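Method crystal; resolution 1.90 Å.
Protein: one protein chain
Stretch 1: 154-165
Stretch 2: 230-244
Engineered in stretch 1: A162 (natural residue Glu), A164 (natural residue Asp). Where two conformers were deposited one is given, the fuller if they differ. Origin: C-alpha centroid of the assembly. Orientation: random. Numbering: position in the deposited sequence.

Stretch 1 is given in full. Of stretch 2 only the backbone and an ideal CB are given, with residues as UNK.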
# COMPACT_ATOMS: atom_id res chain seq x y z
N LEU A 154 -7.44 8.90 31.46
CA LEU A 154 -6.09 9.17 31.91
C LEU A 154 -5.62 10.24 30.93
O LEU A 154 -5.70 10.03 29.73
CB LEU A 154 -5.22 7.93 31.86
CG LEU A 154 -5.63 6.74 32.77
CD1 LEU A 154 -4.90 5.44 32.37
CD2 LEU A 154 -5.39 7.11 34.22
N VAL A 155 -5.16 11.37 31.45
CA VAL A 155 -4.77 12.55 30.64
C VAL A 155 -3.44 13.11 31.13
O VAL A 155 -3.21 13.28 32.33
CB VAL A 155 -5.87 13.66 30.61
CG1 VAL A 155 -5.47 14.84 29.69
CG2 VAL A 155 -7.26 13.09 30.22
N VAL A 156 -2.53 13.34 30.18
CA VAL A 156 -1.22 13.88 30.48
C VAL A 156 -0.78 14.78 29.31
O VAL A 156 -1.19 14.57 28.18
CB VAL A 156 -0.18 12.73 30.73
CG1 VAL A 156 -0.01 11.86 29.46
CG2 VAL A 156 1.18 13.24 31.23
N GLU A 157 0.03 15.81 29.60
CA GLU A 157 0.66 16.63 28.57
C GLU A 157 2.20 16.59 28.83
O GLU A 157 2.68 16.58 29.98
CB GLU A 157 0.02 18.03 28.43
CG GLU A 157 0.21 18.94 29.58
CD GLU A 157 -0.49 20.28 29.46
OE1 GLU A 157 -1.35 20.50 28.57
OE2 GLU A 157 -0.25 21.06 30.37
N VAL A 158 2.97 16.53 27.74
CA VAL A 158 4.41 16.40 27.77
C VAL A 158 5.09 17.41 26.82
O VAL A 158 4.58 17.66 25.71
CB VAL A 158 4.83 14.94 27.39
CG1 VAL A 158 6.37 14.76 27.41
CG2 VAL A 158 4.13 13.92 28.30
N TYR A 159 6.21 17.98 27.30
CA TYR A 159 7.03 18.94 26.57
C TYR A 159 8.37 18.32 26.30
O TYR A 159 9.09 17.95 27.21
CB TYR A 159 7.26 20.23 27.34
CG TYR A 159 6.02 20.98 27.64
CD1 TYR A 159 5.19 20.60 28.69
CD2 TYR A 159 5.69 22.10 26.91
CE1 TYR A 159 4.04 21.30 28.99
CE2 TYR A 159 4.55 22.80 27.20
CZ TYR A 159 3.74 22.42 28.24
OH TYR A 159 2.59 23.14 28.48
N THR A 160 8.69 18.22 25.00
CA THR A 160 9.93 17.62 24.54
C THR A 160 10.70 18.68 23.76
O THR A 160 10.31 19.06 22.67
CB THR A 160 9.68 16.33 23.71
OG1 THR A 160 8.75 15.47 24.39
CG2 THR A 160 11.04 15.55 23.44
N ASN A 161 11.82 19.12 24.30
CA ASN A 161 12.64 20.13 23.61
C ASN A 161 13.33 19.56 22.37
O ASN A 161 13.60 18.35 22.29
CB ASN A 161 13.58 20.80 24.60
CG ASN A 161 12.82 21.62 25.65
OD1 ASN A 161 11.61 21.91 25.51
ND2 ASN A 161 13.52 21.99 26.67
N ALA A 162 13.51 20.44 21.37
CA ALA A 162 14.05 20.07 20.06
C ALA A 162 15.35 19.26 20.23
O ALA A 162 16.28 19.72 20.90
CB ALA A 162 14.29 21.31 19.19
N GLY A 163 15.34 18.09 19.59
CA GLY A 163 16.45 17.14 19.63
C GLY A 163 16.09 15.88 20.41
O GLY A 163 16.26 14.74 19.88
N ALA A 164 15.48 16.09 21.60
CA ALA A 164 15.17 15.03 22.55
C ALA A 164 14.15 14.03 22.02
O ALA A 164 13.30 14.32 21.15
CB ALA A 164 14.68 15.63 23.89
N THR A 165 14.20 12.84 22.63
CA THR A 165 13.28 11.74 22.35
C THR A 165 12.36 11.54 23.57
O THR A 165 12.84 11.53 24.69
CB THR A 165 14.05 10.43 22.07
OG1 THR A 165 15.23 10.70 21.31
CG2 THR A 165 13.15 9.41 21.34
N UNK A 230 7.49 5.71 20.34
CA UNK A 230 8.36 6.87 20.64
C UNK A 230 8.23 8.07 19.67
O UNK A 230 7.85 7.89 18.49
CB UNK A 230 9.82 6.40 20.64
N UNK A 231 8.55 9.25 20.21
CA UNK A 231 8.54 10.51 19.50
C UNK A 231 9.98 11.05 19.39
O UNK A 231 10.65 11.33 20.40
CB UNK A 231 7.63 11.51 20.21
N UNK A 232 10.44 11.22 18.15
CA UNK A 232 11.76 11.82 17.87
C UNK A 232 11.55 13.25 17.36
O UNK A 232 10.96 13.48 16.30
CB UNK A 232 12.54 10.99 16.85
N UNK A 233 12.03 14.21 18.13
CA UNK A 233 11.94 15.62 17.75
C UNK A 233 13.15 16.02 16.87
O UNK A 233 14.19 15.37 16.84
CB UNK A 233 11.87 16.50 19.00
N UNK A 234 12.98 17.16 16.20
CA UNK A 234 13.86 17.72 15.19
C UNK A 234 14.45 19.05 15.66
O UNK A 234 13.72 19.91 16.17
CB UNK A 234 13.10 17.91 13.87
N UNK A 235 15.76 19.20 15.52
CA UNK A 235 16.48 20.44 15.86
C UNK A 235 15.73 21.69 15.35
O UNK A 235 15.34 21.76 14.17
CB UNK A 235 17.89 20.40 15.27
N UNK A 236 15.55 22.67 16.23
CA UNK A 236 14.84 23.90 15.90
C UNK A 236 13.37 23.93 16.24
O UNK A 236 12.79 25.01 16.39
CB UNK A 236 14.99 24.17 14.40
N UNK A 237 12.76 22.76 16.41
CA UNK A 237 11.33 22.66 16.71
C UNK A 237 10.99 21.94 18.00
O UNK A 237 11.03 20.71 18.10
CB UNK A 237 10.62 21.95 15.56
N UNK A 238 10.66 22.76 19.00
CA UNK A 238 10.17 22.26 20.28
C UNK A 238 8.78 21.60 20.07
O UNK A 238 7.98 22.01 19.21
CB UNK A 238 10.09 23.39 21.30
N UNK A 239 8.53 20.54 20.82
CA UNK A 239 7.32 19.75 20.73
C UNK A 239 6.55 19.74 22.07
O UNK A 239 7.11 19.91 23.15
CB UNK A 239 7.67 18.32 20.30
N UNK A 240 5.24 19.60 21.92
CA UNK A 240 4.29 19.43 22.97
C UNK A 240 3.29 18.40 22.46
O UNK A 240 2.98 18.36 21.27
CB UNK A 240 3.63 20.75 23.36
N UNK A 241 2.81 17.54 23.36
CA UNK A 241 1.64 16.73 23.06
C UNK A 241 0.76 16.48 24.28
O UNK A 241 1.24 16.40 25.41
CB UNK A 241 2.08 15.39 22.46
N UNK A 242 -0.55 16.43 24.00
CA UNK A 242 -1.58 16.11 24.96
C UNK A 242 -2.05 14.70 24.63
O UNK A 242 -2.42 14.42 23.48
CB UNK A 242 -2.73 17.12 24.93
N UNK A 243 -1.97 13.82 25.62
CA UNK A 243 -2.36 12.40 25.50
C UNK A 243 -3.59 12.07 26.28
O UNK A 243 -3.80 12.58 27.40
CB UNK A 243 -1.22 11.49 25.96
N UNK A 244 -4.42 11.22 25.69
CA UNK A 244 -5.60 10.63 26.32
C UNK A 244 -5.42 9.10 26.25
O UNK A 244 -5.02 8.54 25.20
CB UNK A 244 -6.89 11.08 25.63

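Strand 154-160 runs against 238-244 at 169°, with a closest axis approach of 4.7 Å; a second, shorter ladder pairs T165 with 232, its register shifted by two.

At position 230 the ideal CB lies sideways, 4.5 Å from T165 CG2, and phi is -68°, a value that admits many residues, proline included; it is P230. Position 231 has nothing of stretch 1 within 5.5 Å of its CB, so the contact leaves the choice open; V231 contributes its backbone, the O lying 3.3 Å from T165 CA in a CA-H...O contact. Position 232 shares a sheet face with T165, its CB 4.8 Å from T165 CG2; small or medium side chains suit, and A232 is found.

Position 233 points toward stretch 1. Its CB is 3.4 Å from A164 O and 3.9 Å from G163 N, an acceptor beside a donor, so a short hydroxyl is favoured: Ser or Thr. T233 (chi1 p) donates from OG1 to A164 O at 2.7 Å, while G163 N donates a weak bond to T233 OG1 (2.8 Å, 124°). Its methyl CG2 packs 3.6 Å from T160 CG2.

Positions 234 to 237 form a type II turn, with CB vectors pointing away. Stretch 1 therefore selects little at 234, 235 and 237, occupied by I234, A235 and Y237. At 236, phi/psi of 95/-20 would jam a CB against the preceding carbonyl, which calls for glycine, and G236 it is. The engineered A162 places its CB 3.4 Å from I234 O and 3.5 Å from Y237 N.

At 238 the CB is sideways, 4.5 Å from A162 N, a donor; a short acceptor such as Asp or Asn could reach it. D238 bends nearer, and A162 N donates to D238 OD1 at 2.9 Å, 170°.

Position 239, in a hydrogen-bonded pair with T160, has its CB 3.6 Å from T160 O; a polar side chain could join T160 OG1 through water. N239 does so: water 1 donates to N239 OD1 (2.8 Å) and lies 2.7 Å from T160 OG1.

Position 240 shares a face with Y159 and E157, its CB 4.3 Å from Y159 CD2. An aromatic ring or a long donor would fit. Y240 meets both offers: its edge faces the Y159 ring (centroids 5.2 Å apart, planes at 66°), and Y240 OH donates to E157 OE1 at 2.7 Å.

At 241, on the face of V158, a large apolar or aromatic group could cover the valine; Y241 CE1 reaches V158 CB at 3.6 Å. Position 242, with its CB 4.5 Å from E157 CB, suits a branched aliphatic; L242 CD1 packs 3.7 Å from V155 CG1.

Position 243 has its CB 3.7 Å from V156 CG1, so apolar or medium polar groups fit. N243 brings OD1 to 3.6 Å from V156 CG1. Position 244, its CB 5.0 Å from V155 CG2, accepts a beta-branched aliphatic, and V244 supplies one.

Stretch 2 (230-244) PVATIAGYDNYYLNV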
# COMPACT_ATOMS: atom_id res chain seq x y z
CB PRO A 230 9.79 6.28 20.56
CG PRO A 230 9.62 5.13 19.59
CD PRO A 230 8.28 4.55 19.90
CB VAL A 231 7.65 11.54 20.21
CG1 VAL A 231 7.80 12.95 19.60
CG2 VAL A 231 6.17 11.06 20.26
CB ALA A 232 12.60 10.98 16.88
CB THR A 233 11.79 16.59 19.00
OG1 THR A 233 12.99 16.60 19.73
CG2 THR A 233 10.61 16.19 19.91
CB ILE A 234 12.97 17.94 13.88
CG1 ILE A 234 12.47 16.58 13.35
CG2 ILE A 234 13.66 18.72 12.81
CD1 ILE A 234 13.54 15.62 12.96
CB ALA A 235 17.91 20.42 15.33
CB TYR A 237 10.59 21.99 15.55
CG TYR A 237 10.71 22.80 14.28
CD1 TYR A 237 10.04 24.03 14.16
CD2 TYR A 237 11.46 22.35 13.20
CE1 TYR A 237 10.14 24.78 13.01
CE2 TYR A 237 11.58 23.14 12.03
CZ TYR A 237 10.92 24.33 11.96
OH TYR A 237 11.02 25.08 10.81
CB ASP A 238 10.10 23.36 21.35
CG ASP A 238 11.44 23.83 21.83
OD1 ASP A 238 12.46 23.11 21.79
OD2 ASP A 238 11.46 24.99 22.25
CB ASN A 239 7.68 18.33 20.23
CG ASN A 239 6.50 17.33 20.17
OD1 ASN A 239 6.52 16.37 20.95
ND2 ASN A 239 5.50 17.51 19.25
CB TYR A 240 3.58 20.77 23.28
CG TYR A 240 2.26 20.64 24.00
CD1 TYR A 240 1.08 20.39 23.28
CD2 TYR A 240 2.16 20.76 25.38
CE1 TYR A 240 -0.14 20.23 23.90
CE2 TYR A 240 0.93 20.66 26.03
CZ TYR A 240 -0.23 20.39 25.28
OH TYR A 240 -1.48 20.27 25.85
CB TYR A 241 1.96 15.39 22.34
CG TYR A 241 3.04 14.53 22.97
CD1 TYR A 241 2.76 13.72 24.09
CD2 TYR A 241 4.33 14.50 22.43
CE1 TYR A 241 3.73 12.93 24.65
CE2 TYR A 241 5.31 13.72 22.99
CZ TYR A 241 5.00 12.92 24.10
OH TYR A 241 5.97 12.11 24.65
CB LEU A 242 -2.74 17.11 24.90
CG LEU A 242 -3.96 16.90 25.77
CD1 LEU A 242 -3.64 17.01 27.28
CD2 LEU A 242 -5.05 17.92 25.35
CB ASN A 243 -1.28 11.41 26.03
CG ASN A 243 0.09 11.52 25.36
OD1 ASN A 243 1.11 11.60 26.04
ND2 ASN A 243 0.12 11.53 24.07
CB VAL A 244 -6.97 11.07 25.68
CG1 VAL A 244 -8.18 10.47 26.43
CG2 VAL A 244 -7.06 12.62 25.59
O HOH W 1 6.50 16.76 23.72
O HOH W 2 8.91 21.78 24.25
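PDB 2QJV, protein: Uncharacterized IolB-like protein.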